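Local coordinates for ribonuclease mar1, putative (Trypanosoma cruzi, PDB 1YZV), which is of unknown function but probably acts as a hydrolase of the isochorismatase family, at residues V110-W116 against K136-A141; Y63-Y69 against A86-K92; F118-V122 against D152-I157; V43-N47 against S77-R81. All blocks are in the same frame, centred on the assembly; numbering follows the deposited sequence.

Interaction 1 (V110-W116 against K136-A141)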
loop_
_atom_site.group_PDB
_atom_site.type_symbol
_atom_site.label_atom_id
_atom_site.label_comp_id
_atom_site.label_asym_id
_atom_site.label_seq_id
_atom_site.Cartn_x
_atom_site.Cartn_y
_atom_site.Cartn_z
ATOM N N VAL A 110 -20.559 2.519 22.276
ATOM C CA VAL A 110 -19.958 1.497 21.412
ATOM C C VAL A 110 -19.225 2.194 20.272
ATOM O O VAL A 110 -19.796 2.495 19.229
ATOM C CB VAL A 110 -20.985 0.500 20.843
ATOM C CG1 VAL A 110 -20.252 -0.608 20.087
ATOM C CG2 VAL A 110 -21.831 -0.092 21.953
ATOM N N GLU A 111 -17.987 2.558 20.539
ATOM C CA GLU A 111 -17.227 3.407 19.646
ATOM C C GLU A 111 -16.411 2.645 18.620
ATOM O O GLU A 111 -16.029 3.226 17.606
ATOM C CB GLU A 111 -16.255 4.284 20.431
ATOM C CG GLU A 111 -16.903 5.417 21.196
ATOM C CD GLU A 111 -15.878 6.256 21.996
ATOM O OE1 GLU A 111 -14.682 6.308 21.597
ATOM O OE2 GLU A 111 -16.293 6.862 23.009
ATOM N N GLN A 112 -16.110 1.379 18.904
ATOM C CA GLN A 112 -15.172 0.600 18.107
ATOM C C GLN A 112 -15.588 -0.854 17.973
ATOM O O GLN A 112 -16.192 -1.425 18.865
ATOM C CB GLN A 112 -13.758 0.744 18.649
ATOM C CG GLN A 112 -13.569 0.159 20.056
ATOM C CD GLN A 112 -12.337 0.678 20.765
ATOM O OE1 GLN A 112 -11.754 1.727 20.400
ATOM N NE2 GLN A 112 -11.899 -0.083 21.795
ATOM N N VAL A 113 -15.374 -1.383 16.767
ATOM C CA VAL A 113 -15.797 -2.730 16.388
ATOM C C VAL A 113 -14.574 -3.437 15.871
ATOM O O VAL A 113 -13.787 -2.847 15.091
ATOM C CB VAL A 113 -16.892 -2.644 15.297
ATOM C CG1 VAL A 113 -17.132 -4.017 14.639
ATOM C CG2 VAL A 113 -18.249 -1.988 15.904
ATOM N N VAL A 114 -14.358 -4.629 16.400
ATOM C CA VAL A 114 -13.382 -5.561 15.907
ATOM C C VAL A 114 -14.141 -6.538 15.016
ATOM O O VAL A 114 -15.054 -7.249 15.473
ATOM C CB VAL A 114 -12.685 -6.298 17.067
ATOM C CG1 VAL A 114 -11.813 -7.433 16.565
ATOM C CG2 VAL A 114 -11.871 -5.301 17.893
ATOM N N LEU A 115 -13.740 -6.596 13.749
ATOM C CA LEU A 115 -14.505 -7.292 12.694
ATOM C C LEU A 115 -13.662 -8.366 12.008
ATOM O O LEU A 115 -12.524 -8.112 11.595
ATOM C CB LEU A 115 -14.992 -6.287 11.653
ATOM C CG LEU A 115 -15.665 -6.751 10.333
ATOM C CD1 LEU A 115 -16.970 -7.554 10.622
ATOM C CD2 LEU A 115 -15.975 -5.502 9.444
ATOM N N TRP A 116 -14.246 -9.547 11.838
ATOM C CA TRP A 116 -13.580 -10.637 11.111
ATOM C C TRP A 116 -14.599 -11.668 10.621
ATOM O O TRP A 116 -15.754 -11.607 10.994
ATOM C CB TRP A 116 -12.500 -11.322 11.994
ATOM C CG TRP A 116 -13.033 -12.199 13.043
ATOM C CD1 TRP A 116 -13.158 -13.569 12.950
ATOM C CD2 TRP A 116 -13.813 -11.816 14.196
ATOM N NE1 TRP A 116 -13.886 -14.057 13.999
ATOM C CE2 TRP A 116 -14.246 -13.025 14.820
ATOM C CE3 TRP A 116 -14.021 -10.606 14.875
ATOM C CZ2 TRP A 116 -15.017 -13.038 16.006
ATOM C CZ3 TRP A 116 -14.774 -10.627 16.061
ATOM C CH2 TRP A 116 -15.262 -11.841 16.612
ATOM N N LYS A 136 -18.169 4.910 13.189
ATOM C CA LYS A 136 -17.520 4.042 14.153
ATOM C C LYS A 136 -16.082 3.754 13.685
ATOM O O LYS A 136 -15.800 3.746 12.491
ATOM C CB LYS A 136 -18.296 2.731 14.290
ATOM C CG LYS A 136 -19.793 2.863 14.631
ATOM C CD LYS A 136 -19.998 3.445 16.005
ATOM C CE LYS A 136 -21.464 3.526 16.388
ATOM N NZ LYS A 136 -21.615 3.955 17.837
ATOM N N LYS A 137 -15.206 3.454 14.630
ATOM C CA LYS A 137 -13.873 2.919 14.350
ATOM C C LYS A 137 -14.054 1.448 14.097
ATOM O O LYS A 137 -14.866 0.788 14.758
ATOM C CB LYS A 137 -12.936 3.132 15.566
ATOM C CG LYS A 137 -11.483 2.542 15.357
ATOM C CD LYS A 137 -10.586 2.808 16.581
ATOM C CE LYS A 137 -10.031 4.257 16.617
ATOM N NZ LYS A 137 -9.824 4.741 18.040
ATOM N N VAL A 138 -13.423 0.945 13.057
ATOM C CA VAL A 138 -13.525 -0.484 12.744
ATOM C C VAL A 138 -12.145 -1.069 12.411
ATOM O O VAL A 138 -11.355 -0.469 11.673
ATOM C CB VAL A 138 -14.640 -0.790 11.670
ATOM C CG1 VAL A 138 -14.550 0.073 10.491
ATOM C CG2 VAL A 138 -14.645 -2.265 11.254
ATOM N N VAL A 139 -11.797 -2.163 13.087
ATOM C CA VAL A 139 -10.498 -2.796 12.923
ATOM C C VAL A 139 -10.721 -4.194 12.434
ATOM O O VAL A 139 -11.525 -4.944 13.039
ATOM C CB VAL A 139 -9.722 -2.799 14.257
ATOM C CG1 VAL A 139 -8.271 -3.313 14.050
ATOM C CG2 VAL A 139 -9.714 -1.412 14.779
ATOM N N ILE A 140 -10.176 -4.476 11.261
ATOM C CA ILE A 140 -10.303 -5.780 10.657
ATOM C C ILE A 140 -9.198 -6.678 11.289
ATOM O O ILE A 140 -8.028 -6.335 11.240
ATOM C CB ILE A 140 -10.148 -5.714 9.115
ATOM C CG1 ILE A 140 -11.025 -4.631 8.491
ATOM C CG2 ILE A 140 -10.383 -7.062 8.470
ATOM C CD1 ILE A 140 -12.459 -4.807 8.734
ATOM N N ALA A 141 -9.564 -7.876 11.750
ATOM C CA ALA A 141 -8.553 -8.864 12.161
ATOM C C ALA A 141 -8.269 -9.749 10.975
ATOM O O ALA A 141 -8.969 -10.742 10.755
ATOM C CB ALA A 141 -9.043 -9.702 13.343
HETATM O O HOH W 1 -12.201 4.198 19.481
#
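Lys136 turns back at its second torsion (chi2 -66°), and this bend brings its ammonium to the carbonyl of Val110. Lys136 NZ donates a hydrogen bond to Val110 O (2.7 Å), tilted from the carbonyl plane. The same NZ also bonds to Val105 O. Leu115 has CG anti to the backbone N, and chi2 (61°) then sets CD2 beside Ile140 and Val138. Leu115 CD2 meets Ile140 CD1 at 3.7 Å and Val138 CG2 at 3.9 Å. All three side chains lie on one face of the sheet and point the same way. Gln112, Val114, Lys137 and Val139 lie on the other face. There Gln112 and Lys137 run side by side. A water donates to Gln112 OE1 and accepts from Lys137 NZ, and each end has further partners, such as Thr21 for Gln112 NE2 and Leu12 O for Lys137. Helix 173-181 packs on Val114 and Val139.

The backbones bond in alternation. Lys137 N reaches Glu111 O at 3.1 Å. Val113 N then bonds to Lys137 O, and Val139 N to Val113 O at 2.9 Å. Leu115 N to Val139 O and Ala141 N to Leu115 O complete the set. Past the last bond, Trp116 CB touches Ala141 CB at 4.0 Å. The strand axes differ by only 16°. This is the parallel pairing of a beta-alpha-beta unit, with helix 120-133 as the connection, in the buried sheet of the isochorismatase fold.

Interaction 2 (Y63-Y69 against A86-K92)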
loop_
_atom_site.group_PDB
_atom_site.type_symbol
_atom_site.label_atom_id
_atom_site.label_comp_id
_atom_site.label_asym_id
_atom_site.label_seq_id
_atom_site.Cartn_x
_atom_site.Cartn_y
_atom_site.Cartn_z
ATOM N N TYR A 63 -20.538 -9.283 21.999
ATOM C CA TYR A 63 -20.141 -10.262 20.968
ATOM C C TYR A 63 -21.364 -10.558 20.094
ATOM O O TYR A 63 -22.339 -11.185 20.559
ATOM C CB TYR A 63 -19.622 -11.541 21.660
ATOM C CG TYR A 63 -18.751 -12.451 20.831
ATOM C CD1 TYR A 63 -19.312 -13.326 19.882
ATOM C CD2 TYR A 63 -17.368 -12.437 20.964
ATOM C CE1 TYR A 63 -18.525 -14.131 19.089
ATOM C CE2 TYR A 63 -16.569 -13.286 20.177
ATOM C CZ TYR A 63 -17.172 -14.153 19.266
ATOM O OH TYR A 63 -16.395 -14.988 18.495
ATOM N N ILE A 64 -21.261 -10.148 18.831
ATOM C CA ILE A 64 -22.310 -10.207 17.841
ATOM C C ILE A 64 -21.942 -11.137 16.699
ATOM O O ILE A 64 -20.861 -11.023 16.099
ATOM C CB ILE A 64 -22.601 -8.767 17.286
ATOM C CG1 ILE A 64 -22.880 -7.873 18.486
ATOM C CG2 ILE A 64 -23.695 -8.809 16.210
ATOM C CD1 ILE A 64 -23.436 -6.591 18.195
ATOM N N VAL A 65 -22.808 -12.124 16.476
ATOM C CA VAL A 65 -22.635 -13.130 15.432
ATOM C C VAL A 65 -23.777 -13.002 14.421
ATOM O O VAL A 65 -24.967 -12.889 14.794
ATOM C CB VAL A 65 -22.659 -14.549 16.022
ATOM C CG1 VAL A 65 -22.324 -15.571 14.963
ATOM C CG2 VAL A 65 -21.698 -14.649 17.232
ATOM N N THR A 66 -23.425 -13.007 13.141
ATOM C CA THR A 66 -24.437 -13.150 12.102
ATOM C C THR A 66 -24.238 -14.454 11.338
ATOM O O THR A 66 -23.160 -15.051 11.337
ATOM C CB THR A 66 -24.429 -11.981 11.114
ATOM O OG1 THR A 66 -23.113 -11.840 10.533
ATOM C CG2 THR A 66 -24.860 -10.717 11.825
ATOM N N GLU A 67 -25.339 -14.945 10.793
ATOM C CA GLU A 67 -25.332 -16.093 9.920
ATOM C C GLU A 67 -26.091 -15.713 8.688
ATOM O O GLU A 67 -27.258 -15.278 8.768
ATOM C CB GLU A 67 -25.969 -17.268 10.636
ATOM C CG GLU A 67 -25.225 -17.663 11.923
ATOM C CD GLU A 67 -25.866 -18.796 12.727
ATOM O OE1 GLU A 67 -27.079 -19.007 12.589
ATOM O OE2 GLU A 67 -25.160 -19.399 13.601
ATOM N N GLN A 68 -25.436 -15.854 7.552
ATOM C CA GLN A 68 -26.050 -15.599 6.249
ATOM C C GLN A 68 -26.894 -16.799 5.843
ATOM O O GLN A 68 -26.409 -17.929 5.854
ATOM C CB GLN A 68 -24.996 -15.371 5.181
ATOM C CG GLN A 68 -25.527 -15.118 3.796
ATOM C CD GLN A 68 -26.076 -13.714 3.605
ATOM O OE1 GLN A 68 -25.857 -12.828 4.445
ATOM N NE2 GLN A 68 -26.714 -13.480 2.450
ATOM N N TYR A 69 -28.198 -16.582 5.713
ATOM C CA TYR A 69 -29.094 -17.623 5.235
ATOM C C TYR A 69 -28.719 -19.038 5.772
ATOM O O TYR A 69 -28.388 -19.965 4.977
ATOM C CB TYR A 69 -29.092 -17.616 3.699
ATOM C CG TYR A 69 -30.080 -18.584 3.111
ATOM C CD1 TYR A 69 -31.417 -18.546 3.506
ATOM C CD2 TYR A 69 -29.716 -19.457 2.114
ATOM C CE1 TYR A 69 -32.324 -19.482 3.055
ATOM C CE2 TYR A 69 -30.632 -20.367 1.597
ATOM C CZ TYR A 69 -31.938 -20.368 2.072
ATOM O OH TYR A 69 -32.859 -21.261 1.579
ATOM N N ALA A 86 -23.436 -14.264 23.664
ATOM C CA ALA A 86 -23.354 -13.885 22.256
ATOM C C ALA A 86 -24.741 -13.563 21.729
ATOM O O ALA A 86 -25.705 -14.192 22.132
ATOM C CB ALA A 86 -22.766 -15.033 21.425
ATOM N N HIS A 87 -24.856 -12.516 20.916
ATOM C CA HIS A 87 -26.113 -12.199 20.214
ATOM C C HIS A 87 -25.985 -12.706 18.764
ATOM O O HIS A 87 -25.054 -12.290 18.038
ATOM C CB HIS A 87 -26.312 -10.691 20.219
ATOM C CG HIS A 87 -26.324 -10.077 21.585
ATOM N ND1 HIS A 87 -27.500 -9.792 22.255
ATOM C CD2 HIS A 87 -25.323 -9.557 22.347
ATOM C CE1 HIS A 87 -27.221 -9.161 23.385
ATOM N NE2 HIS A 87 -25.907 -9.025 23.478
ATOM N N VAL A 88 -26.802 -13.697 18.394
ATOM C CA VAL A 88 -26.691 -14.372 17.116
ATOM C C VAL A 88 -27.913 -14.047 16.241
ATOM O O VAL A 88 -29.043 -14.126 16.709
ATOM C CB VAL A 88 -26.571 -15.871 17.296
ATOM C CG1 VAL A 88 -26.363 -16.585 15.958
ATOM C CG2 VAL A 88 -25.441 -16.213 18.264
ATOM N N PHE A 89 -27.686 -13.603 15.012
ATOM C CA PHE A 89 -28.791 -13.194 14.146
ATOM C C PHE A 89 -28.630 -13.775 12.752
ATOM O O PHE A 89 -27.527 -13.918 12.220
ATOM C CB PHE A 89 -28.856 -11.681 14.011
ATOM C CG PHE A 89 -28.897 -10.941 15.322
ATOM C CD1 PHE A 89 -30.089 -10.738 15.975
ATOM C CD2 PHE A 89 -27.745 -10.441 15.892
ATOM C CE1 PHE A 89 -30.111 -10.074 17.204
ATOM C CE2 PHE A 89 -27.775 -9.731 17.070
ATOM C CZ PHE A 89 -28.955 -9.570 17.739
ATOM N N SER A 90 -29.766 -14.007 12.120
ATOM C CA SER A 90 -29.828 -14.444 10.730
ATOM C C SER A 90 -29.945 -13.240 9.842
ATOM O O SER A 90 -30.563 -12.285 10.234
ATOM C CB SER A 90 -31.061 -15.315 10.542
ATOM O OG SER A 90 -30.656 -16.588 10.970
ATOM N N LYS A 91 -29.347 -13.290 8.654
ATOM C CA LYS A 91 -29.500 -12.219 7.653
ATOM C C LYS A 91 -29.423 -12.730 6.200
ATOM O O LYS A 91 -28.750 -13.709 5.892
ATOM C CB LYS A 91 -28.432 -11.116 7.834
ATOM C CG LYS A 91 -26.968 -11.639 7.576
ATOM C CD LYS A 91 -25.909 -10.616 7.942
ATOM C CE LYS A 91 -24.474 -10.971 7.456
ATOM N NZ LYS A 91 -24.349 -11.270 5.986
ATOM N N LYS A 92 -29.944 -11.895 5.310
ATOM C CA LYS A 92 -29.714 -11.968 3.890
ATOM C C LYS A 92 -28.937 -10.746 3.380
ATOM O O LYS A 92 -28.303 -10.840 2.349
ATOM C CB LYS A 92 -31.043 -12.104 3.157
ATOM C CG LYS A 92 -31.709 -13.455 3.487
ATOM C CD LYS A 92 -32.684 -13.865 2.422
ATOM C CE LYS A 92 -33.396 -15.178 2.796
ATOM N NZ LYS A 92 -34.364 -14.960 3.939
HETATM O O HOH W 2 -29.195 -17.404 13.040
#
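Val65 and Val88 pair side by side where strand 61-68 meets strand 87-91, which is outermost in the parallel sheet within this chain. The two strands belong to a beta-alpha-beta unit with the short helix 70-73 between them.

Backbone bonds come first. His87 N donates to Tyr63 O, and Val65 N to His87 O at 2.7 Å, almost perfectly straight. Phe89 N to Val65 O, Glu67 N to Phe89 O and Lys91 N to Glu67 O continue the alternation. Tyr69 N to Lys91 O extends it beyond the strand.

Apolar contacts are fewer. Val65 CB meets Val88 CG2 at 3.9 Å. Ile64 CG2 comes to the edge of the Phe89 ring, 4.3 Å from CE2. Leu104 touches both Ile64 and Phe89.

Polar side chains gather at the far end. A water links Glu67 OE1 to Ser90 OG, while Glu67 OE2 bonds to Thr76. The aliphatic part of Lys91 passes Thr66, with CE 3.5 Å from Thr66 OG1. Lys91 NZ forms a salt bridge with Asp27, which also binds Thr66 OG1. Asp27 and Lys91 are consistent with the aspartate and lysine of the family's Asp-Lys-Cys triad. A bend at chi2 (76°) turns the Gln68 amide across Lys91. Gln68 OE1 accepts from Lys91 NZ at 2.7 Å, and Gln68 NE2 donates to Lys92 O at 3.1 Å from above the carbonyl plane.

Interaction 3 (F118-V122 against D152-I157)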
loop_
_atom_site.group_PDB
_atom_site.type_symbol
_atom_site.label_atom_id
_atom_site.label_comp_id
_atom_site.label_asym_id
_atom_site.label_seq_id
_atom_site.Cartn_x
_atom_site.Cartn_y
_atom_site.Cartn_z
ATOM N N PHE A 118 -16.145 -14.327 7.270
ATOM C CA PHE A 118 -16.337 -14.658 5.868
ATOM C C PHE A 118 -17.438 -13.772 5.241
ATOM O O PHE A 118 -18.388 -13.397 5.912
ATOM C CB PHE A 118 -16.810 -16.079 5.677
ATOM C CG PHE A 118 -15.967 -17.152 6.352
ATOM C CD1 PHE A 118 -14.610 -17.054 6.455
ATOM C CD2 PHE A 118 -16.572 -18.389 6.617
ATOM C CE1 PHE A 118 -13.875 -18.115 7.014
ATOM C CE2 PHE A 118 -15.851 -19.439 7.180
ATOM C CZ PHE A 118 -14.513 -19.279 7.418
ATOM N N GLU A 119 -17.324 -13.443 3.953
ATOM C CA GLU A 119 -16.109 -13.528 3.169
ATOM C C GLU A 119 -15.534 -12.106 3.168
ATOM O O GLU A 119 -16.292 -11.129 3.237
ATOM C CB GLU A 119 -16.407 -13.973 1.726
ATOM C CG GLU A 119 -16.799 -15.429 1.608
ATOM C CD GLU A 119 -16.789 -15.956 0.165
ATOM O OE1 GLU A 119 -15.739 -15.994 -0.503
ATOM O OE2 GLU A 119 -17.851 -16.375 -0.282
ATOM N N THR A 120 -14.214 -12.010 3.091
ATOM C CA THR A 120 -13.481 -10.726 3.190
ATOM C C THR A 120 -14.008 -9.652 2.227
ATOM O O THR A 120 -14.222 -8.522 2.621
ATOM C CB THR A 120 -11.973 -10.945 2.977
ATOM O OG1 THR A 120 -11.532 -12.059 3.772
ATOM C CG2 THR A 120 -11.160 -9.699 3.381
ATOM N N HIS A 121 -14.288 -10.046 0.979
ATOM C CA HIS A 121 -14.652 -9.133 -0.085
ATOM C C HIS A 121 -16.137 -8.908 -0.212
ATOM O O HIS A 121 -16.596 -8.170 -1.099
ATOM C CB HIS A 121 -14.080 -9.620 -1.421
ATOM C CG HIS A 121 -14.631 -10.931 -1.880
ATOM N ND1 HIS A 121 -14.501 -12.084 -1.142
ATOM C CD2 HIS A 121 -15.349 -11.266 -2.989
ATOM C CE1 HIS A 121 -15.173 -13.055 -1.738
ATOM N NE2 HIS A 121 -15.626 -12.607 -2.897
ATOM N N VAL A 122 -16.912 -9.573 0.633
ATOM C CA VAL A 122 -18.380 -9.415 0.601
ATOM C C VAL A 122 -18.952 -8.917 1.922
ATOM O O VAL A 122 -18.958 -7.718 2.204
ATOM C CB VAL A 122 -19.089 -10.695 0.089
ATOM C CG1 VAL A 122 -20.624 -10.496 -0.015
ATOM C CG2 VAL A 122 -18.545 -11.052 -1.302
ATOM N N ASP A 152 -9.610 -12.533 -4.274
ATOM C CA ASP A 152 -10.737 -11.775 -3.747
ATOM C C ASP A 152 -10.434 -11.226 -2.343
ATOM O O ASP A 152 -10.703 -10.079 -2.031
ATOM C CB ASP A 152 -12.030 -12.608 -3.713
ATOM C CG ASP A 152 -12.622 -12.835 -5.121
ATOM O OD1 ASP A 152 -12.454 -11.972 -6.046
ATOM O OD2 ASP A 152 -13.095 -13.962 -5.361
ATOM N N HIS A 153 -9.833 -12.059 -1.513
ATOM C CA HIS A 153 -9.513 -11.664 -0.139
ATOM C C HIS A 153 -8.456 -10.576 -0.135
ATOM O O HIS A 153 -8.639 -9.555 0.531
ATOM C CB HIS A 153 -9.026 -12.934 0.608
ATOM C CG HIS A 153 -8.274 -12.651 1.852
ATOM N ND1 HIS A 153 -8.910 -12.453 3.062
ATOM C CD2 HIS A 153 -6.962 -12.404 2.062
ATOM C CE1 HIS A 153 -7.996 -12.241 3.989
ATOM N NE2 HIS A 153 -6.810 -12.191 3.409
ATOM N N CYS A 154 -7.319 -10.816 -0.808
ATOM C CA CYS A 154 -6.191 -9.862 -0.779
ATOM C C CYS A 154 -6.554 -8.478 -1.258
ATOM O O CYS A 154 -6.169 -7.483 -0.667
ATOM C CB CYS A 154 -5.032 -10.391 -1.601
ATOM S SG CYS A 154 -4.252 -11.804 -0.716
ATOM N N THR A 155 -7.252 -8.426 -2.376
ATOM C CA THR A 155 -7.677 -7.150 -2.977
ATOM C C THR A 155 -8.603 -6.358 -2.072
ATOM O O THR A 155 -8.370 -5.147 -1.854
ATOM C CB THR A 155 -8.344 -7.381 -4.324
ATOM O OG1 THR A 155 -7.420 -8.055 -5.171
ATOM C CG2 THR A 155 -8.756 -6.053 -5.005
ATOM N N ALA A 156 -9.495 -7.054 -1.366
ATOM C CA ALA A 156 -10.366 -6.419 -0.396
ATOM C C ALA A 156 -9.657 -5.930 0.877
ATOM O O ALA A 156 -9.961 -4.860 1.409
ATOM C CB ALA A 156 -11.503 -7.324 -0.045
ATOM N N ILE A 157 -8.689 -6.691 1.350
ATOM C CA ILE A 157 -7.890 -6.236 2.480
ATOM C C ILE A 157 -7.201 -4.930 2.077
ATOM O O ILE A 157 -7.159 -3.973 2.856
ATOM C CB ILE A 157 -6.831 -7.296 2.887
ATOM C CG1 ILE A 157 -7.508 -8.505 3.564
ATOM C CG2 ILE A 157 -5.749 -6.687 3.806
ATOM C CD1 ILE A 157 -8.343 -8.191 4.763
#
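His121 meets Asp152 and Ala156 from its CB outward. His121 CB lies 3.5 Å from Asp152 O and 3.7 Å from Ala156 CB. CG sits between the backbone N and the carbonyl carbon (chi1 64°), which sets one face of the ring against Asp152 CB. Asp152 CB stands over the centre of the His121 ring, 3.5 Å from the centroid, a CH-pi contact. The carboxylate continues across the same face, its plane 15° from the ring. Val122 CG2 lies against the opposite face, toward the rim. ND1 bonds to Ser147 OG. At the tip, NE2 bonds to Glu174 of the second subunit, whose Thr172 holds Asp152 OD1. These bonds fix the ring's rotation.

Beside it, Thr120 OG1 and His153 ND1 share a hydrogen bond of 2.7 Å at the imidazole edge. Thr120 CG2 presses tightly on Ile157 CD1, 3.5 Å away. The start of helix 120-133 thus packs on helix 150-161 at a subunit interface, just after a cis peptide that, as in relatives, probably lies near the active site.

Interaction 4 (V43-N47 against S77-R81); sequences VFVAN and SADIR
A helix side chain bridging the backbone of a loop defines this contact: Asn47 of helix 39-56 binds either side of Ile80 in the loop that leads to strand 87-91. Arg81 N donates to Asn47 OD1 at 2.8 Å, in the carbonyl plane and on a lone pair. Asn47 ND2 donates to Asp79 O at 3.1 Å. That acceptor lies in the amide plane of Asn47, and the N-H points almost straight at it (175°). With CG anti to the carbonyl carbon (chi1 -76°), the amide is carried across to the loop. The two bonds together fix which way round the amide lies.

Next to the amide the contact is apolar. Ile80 is extended at chi2 (175°), and its CD1 reaches Ala46 CB at 3.6 Å. Ile80 CG1 meets Val43 CG1 at 3.9 Å. The same Val43 CG1 rests on Asp79 CB at 3.6 Å, while the CG2 branch faces Ser77 OG. Ile28 packs on both Val43 and Ile80, and Met33 on Val43 and Ser77.

The loop also holds its own shape. Ile80 N bonds to Ser77 O in a type I beta turn. Ser77 OG accepts from Asp79 N at 3.0 Å. A type I turn with an ST turn inside it is thus docked on a helix, in the connection between strands 61-68 and 87-91 of the alpha/beta fold.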
loop_
_atom_site.group_PDB
_atom_site.type_symbol
_atom_site.label_atom_id
_atom_site.label_comp_id
_atom_site.label_asym_id
_atom_site.label_seq_id
_atom_site.Cartn_x
_atom_site.Cartn_y
_atom_site.Cartn_z
ATOM N N VAL A 43 -11.938 -19.563 12.655
ATOM C CA VAL A 43 -12.458 -20.177 13.862
ATOM C C VAL A 43 -11.581 -19.872 15.087
ATOM O O VAL A 43 -12.121 -19.494 16.139
ATOM C CB VAL A 43 -12.642 -21.689 13.673
ATOM C CG1 VAL A 43 -12.821 -22.394 15.018
ATOM C CG2 VAL A 43 -13.824 -21.922 12.761
ATOM N N PHE A 44 -10.260 -20.079 14.959
ATOM C CA PHE A 44 -9.280 -19.754 16.011
ATOM C C PHE A 44 -9.391 -18.315 16.519
ATOM O O PHE A 44 -9.373 -18.089 17.751
ATOM C CB PHE A 44 -7.826 -20.062 15.523
ATOM C CG PHE A 44 -6.729 -19.630 16.483
ATOM C CD1 PHE A 44 -6.273 -20.459 17.476
ATOM C CD2 PHE A 44 -6.117 -18.403 16.347
ATOM C CE1 PHE A 44 -5.237 -20.050 18.303
ATOM C CE2 PHE A 44 -5.069 -18.027 17.128
ATOM C CZ PHE A 44 -4.647 -18.803 18.118
ATOM N N VAL A 45 -9.525 -17.364 15.580
ATOM C CA VAL A 45 -9.679 -15.958 15.908
ATOM C C VAL A 45 -11.033 -15.703 16.605
ATOM O O VAL A 45 -11.112 -14.925 17.576
ATOM C CB VAL A 45 -9.476 -15.020 14.673
ATOM C CG1 VAL A 45 -9.916 -13.611 14.963
ATOM C CG2 VAL A 45 -8.038 -15.018 14.247
ATOM N N ALA A 46 -12.084 -16.378 16.152
ATOM C CA ALA A 46 -13.397 -16.277 16.805
ATOM C C ALA A 46 -13.338 -16.707 18.287
ATOM O O ALA A 46 -13.873 -16.017 19.178
ATOM C CB ALA A 46 -14.453 -17.081 16.045
ATOM N N ASN A 47 -12.622 -17.798 18.533
ATOM C CA ASN A 47 -12.368 -18.307 19.874
ATOM C C ASN A 47 -11.470 -17.442 20.755
ATOM O O ASN A 47 -11.735 -17.239 21.942
ATOM C CB ASN A 47 -11.825 -19.728 19.792
ATOM C CG ASN A 47 -12.905 -20.742 19.471
ATOM O OD1 ASN A 47 -14.075 -20.524 19.796
ATOM N ND2 ASN A 47 -12.537 -21.809 18.734
ATOM N N SER A 77 -19.930 -22.308 12.756
ATOM C CA SER A 77 -19.163 -23.514 12.944
ATOM C C SER A 77 -19.190 -24.014 14.373
ATOM O O SER A 77 -18.939 -23.258 15.298
ATOM C CB SER A 77 -17.687 -23.326 12.494
ATOM O OG SER A 77 -16.854 -24.275 13.149
ATOM N N ALA A 78 -19.406 -25.317 14.541
ATOM C CA ALA A 78 -19.412 -25.933 15.876
ATOM C C ALA A 78 -18.058 -25.897 16.566
ATOM O O ALA A 78 -17.988 -26.118 17.773
ATOM C CB ALA A 78 -19.886 -27.378 15.779
ATOM N N ASP A 79 -16.983 -25.605 15.831
ATOM C CA ASP A 79 -15.664 -25.481 16.438
ATOM C C ASP A 79 -15.524 -24.138 17.172
ATOM O O ASP A 79 -14.575 -23.949 17.900
ATOM C CB ASP A 79 -14.568 -25.565 15.377
ATOM C CG ASP A 79 -14.466 -26.917 14.747
ATOM O OD1 ASP A 79 -14.829 -27.899 15.413
ATOM O OD2 ASP A 79 -14.059 -26.964 13.562
ATOM N N ILE A 80 -16.445 -23.206 16.960
ATOM C CA ILE A 80 -16.437 -21.960 17.706
ATOM C C ILE A 80 -17.202 -22.145 19.000
ATOM O O ILE A 80 -18.342 -22.578 18.975
ATOM C CB ILE A 80 -17.045 -20.784 16.871
ATOM C CG1 ILE A 80 -16.183 -20.529 15.643
ATOM C CG2 ILE A 80 -17.169 -19.506 17.722
ATOM C CD1 ILE A 80 -16.755 -19.464 14.652
ATOM N N ARG A 81 -16.600 -21.752 20.116
ATOM C CA ARG A 81 -17.259 -21.797 21.410
ATOM C C ARG A 81 -17.789 -20.426 21.726
ATOM O O ARG A 81 -17.031 -19.559 22.161
ATOM C CB ARG A 81 -16.273 -22.244 22.505
ATOM C CG ARG A 81 -15.738 -23.666 22.286
ATOM C CD ARG A 81 -14.661 -24.021 23.330
ATOM N NE ARG A 81 -14.039 -25.324 23.054
ATOM C CZ ARG A 81 -14.539 -26.516 23.431
ATOM N NH1 ARG A 81 -15.686 -26.601 24.120
ATOM N NH2 ARG A 81 -13.891 -27.644 23.111
#

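Interactions 1 and 2 belong to one parallel sheet, their centres about 16 Å apart with strand 20-26 between them. Trp116 of interaction 1 joins three contacts. Trp116 CZ2 lies 3.4 Å from Tyr63 OH of interaction 2, and Trp116 NE1 lies 3.6 Å from Ala46 CA of interaction 4. Tyr63 OH in turn probably bonds to Ala46 O, at 2.8 Å. Interaction 3 follows directly on strand 110-118. Its nearest atoms are about 6 Å from interaction 2, and both contacts touch the second subunit. A sulfate, probably from the crystallisation liquor, lies about 5 Å from the Asp152 side chain. Lys91 of interaction 2, paired with Asp27, is consistent with the family's catalytic site.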